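Local coordinates for fat acid-binding protein (Eubacterium ventriosum, PDB 3NYI) that binds stearic acid and, as a DegV-family protein, probably serves in fatty-acid binding, at residues R78-V81 with E82-F85. Residues are numbered along the deposited sequence; the frame is centred on the assembly and turned at random.
Sequences RSFV and EQGF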
ATOM      1  N   ARG A  78     -19.620  -3.867  12.283  1.00 39.43           N
ATOM      2  CA  ARG A  78     -20.717  -4.036  13.228  0.53 40.86           C
ATOM      3  C   ARG A  78     -20.415  -3.424  14.594  1.00 44.32           C
ATOM      4  O   ARG A  78     -21.243  -2.712  15.162  1.00 43.22           O
ATOM      5  CB  ARG A  78     -21.063  -5.520  13.382  0.53 40.42           C
ATOM      6  CG  ARG A  78     -22.542  -5.789  13.573  0.53 46.72           C
ATOM      7  CD  ARG A  78     -22.813  -7.257  13.862  0.53 48.14           C
ATOM      8  NE  ARG A  78     -22.210  -8.140  12.865  0.53 47.13           N
ATOM      9  CZ  ARG A  78     -22.833  -8.580  11.775  0.53 47.59           C
ATOM     10  NH1 ARG A  78     -24.089  -8.219  11.527  0.53 46.71           N
ATOM     11  NH2 ARG A  78     -22.198  -9.387  10.933  0.53 44.35           N
ATOM     12  N   SER A  79     -19.227  -3.694  15.121  1.00 45.17           N
ATOM     13  CA  SER A  79     -18.878  -3.212  16.453  1.00 46.70           C
ATOM     14  C   SER A  79     -18.840  -1.684  16.526  1.00 52.42           C
ATOM     15  O   SER A  79     -19.264  -1.096  17.522  1.00 54.59           O
ATOM     16  CB  SER A  79     -17.549  -3.811  16.922  1.00 55.63           C
ATOM     17  OG  SER A  79     -16.453  -3.248  16.223  1.00 70.48           O
ATOM     18  N   PHE A  80     -18.339  -1.038  15.476  1.00 40.74           N
ATOM     19  CA  PHE A  80     -18.344   0.419  15.431  1.00 40.96           C
ATOM     20  C   PHE A  80     -19.763   0.966  15.261  1.00 44.29           C
ATOM     21  O   PHE A  80     -20.164   1.897  15.963  1.00 42.54           O
ATOM     22  CB  PHE A  80     -17.435   0.943  14.306  1.00 31.89           C
ATOM     23  CG  PHE A  80     -15.965   0.754  14.569  1.00 41.38           C
ATOM     24  CD1 PHE A  80     -15.419   1.061  15.809  1.00 46.44           C
ATOM     25  CD2 PHE A  80     -15.119   0.291  13.567  1.00 40.88           C
ATOM     26  CE1 PHE A  80     -14.058   0.896  16.054  1.00 44.29           C
ATOM     27  CE2 PHE A  80     -13.757   0.127  13.806  1.00 41.55           C
ATOM     28  CZ  PHE A  80     -13.229   0.429  15.050  1.00 41.54           C
ATOM     29  N   VAL A  81     -20.518   0.378  14.335  1.00 40.66           N
ATOM     30  CA  VAL A  81     -21.867   0.851  14.010  1.00 45.52           C
ATOM     31  C   VAL A  81     -22.868   0.761  15.179  1.00 48.61           C
ATOM     32  O   VAL A  81     -23.721   1.636  15.352  1.00 45.24           O
ATOM     33  CB  VAL A  81     -22.437   0.112  12.782  1.00 45.55           C
ATOM     34  CG1 VAL A  81     -23.950   0.196  12.760  1.00 49.38           C
ATOM     35  CG2 VAL A  81     -21.843   0.689  11.499  1.00 46.28           C
ATOM     36  N   GLU A  82     -22.773  -0.292  15.978  1.00 48.66           N
ATOM     37  CA  GLU A  82     -23.682  -0.408  17.112  1.00 56.41           C
ATOM     38  C   GLU A  82     -23.329   0.619  18.187  1.00 57.11           C
ATOM     39  O   GLU A  82     -24.110   0.866  19.108  1.00 63.05           O
ATOM     40  CB  GLU A  82     -23.697  -1.829  17.674  1.00 61.27           C
ATOM     41  CG  GLU A  82     -22.350  -2.343  18.130  1.00 75.01           C
ATOM     42  CD  GLU A  82     -22.354  -3.847  18.351  1.00 91.09           C
ATOM     43  OE1 GLU A  82     -21.634  -4.314  19.259  1.00 99.89           O
ATOM     44  OE2 GLU A  82     -23.078  -4.561  17.622  1.00 89.37           O
ATOM     45  N   GLN A  83     -22.154   1.224  18.054  1.00 50.16           N
ATOM     46  CA  GLN A  83     -21.747   2.314  18.936  1.00 58.62           C
ATOM     47  C   GLN A  83     -22.131   3.673  18.355  1.00 58.01           C
ATOM     48  O   GLN A  83     -21.886   4.709  18.973  1.00 58.25           O
ATOM     49  CB  GLN A  83     -20.239   2.284  19.184  1.00 61.98           C
ATOM     50  CG  GLN A  83     -19.745   1.134  20.032  1.00 69.63           C
ATOM     51  CD  GLN A  83     -18.235   1.159  20.198  1.00 77.07           C
ATOM     52  OE1 GLN A  83     -17.709   1.795  21.115  1.00 82.27           O
ATOM     53  NE2 GLN A  83     -17.529   0.475  19.302  1.00 73.20           N
ATOM     54  N   GLY A  84     -22.709   3.669  17.157  1.00 54.17           N
ATOM     55  CA  GLY A  84     -23.150   4.899  16.523  1.00 52.10           C
ATOM     56  C   GLY A  84     -22.086   5.600  15.696  1.00 54.00           C
ATOM     57  O   GLY A  84     -22.324   6.690  15.165  1.00 48.07           O
ATOM     58  N   PHE A  85     -20.912   4.983  15.589  1.00 51.91           N
ATOM     59  CA  PHE A  85     -19.815   5.558  14.808  1.00 45.65           C
ATOM     60  C   PHE A  85     -20.027   5.362  13.309  1.00 47.25           C
ATOM     61  O   PHE A  85     -20.326   4.249  12.862  1.00 47.89           O
ATOM     62  CB  PHE A  85     -18.485   4.896  15.171  1.00 38.74           C
ATOM     63  CG  PHE A  85     -17.872   5.384  16.450  1.00 40.08           C
ATOM     64  CD1 PHE A  85     -17.307   6.647  16.527  1.00 42.47           C
ATOM     65  CD2 PHE A  85     -17.812   4.557  17.560  1.00 41.03           C
ATOM     66  CE1 PHE A  85     -16.716   7.096  17.702  1.00 42.17           C
ATOM     67  CE2 PHE A  85     -17.221   4.994  18.735  1.00 43.19           C
ATOM     68  CZ  PHE A  85     -16.673   6.270  18.804  1.00 40.40           C
TER
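Phe80 O is gripped by two backbone amides that come from opposite faces of its carbonyl plane, Gln83 N at 3.0 Å and Phe85 N at 3.2 Å. The second of these, with Gly84 at positive phi and the bond from Gly84 N to Val81 O at 2.9 Å, makes a Schellman motif that ends helix 70-81 ahead of strand 87-91; Val81 to Gly84 form a type I turn. Glu82 N still makes the regular helical bond to Arg78 O, its N-H...O angle 161°. Ser79 O is claimed instead by a side chain: Gln83, its CG anti to its own carbonyl carbon (chi1 -70°) and its chain extended, folds back along the helix end and gives NE2 to Ser79 O at 2.9 Å. The acceptor lies in the amide plane of Gln83, while NE2 stands above the carbonyl plane of Ser79. The same amide lies obliquely beside the Phe80 ring, the two planes 19° apart. Phe85 meets Phe80 CB to CB at 4.2 Å, and Phe80 O lies at the edge of the Phe85 ring, near its plane. Phe80 also packs on Lys6 and Val8 of strand 6-10, Lys6 forms a cation-pi contact with Phe85, and Arg78 a salt bridge to Asp113. The four carbonyls of Arg78 to Val81 thus each receive an N-H from residues 82-85, one of them from a side chain, which satisfies the helix end at the surface.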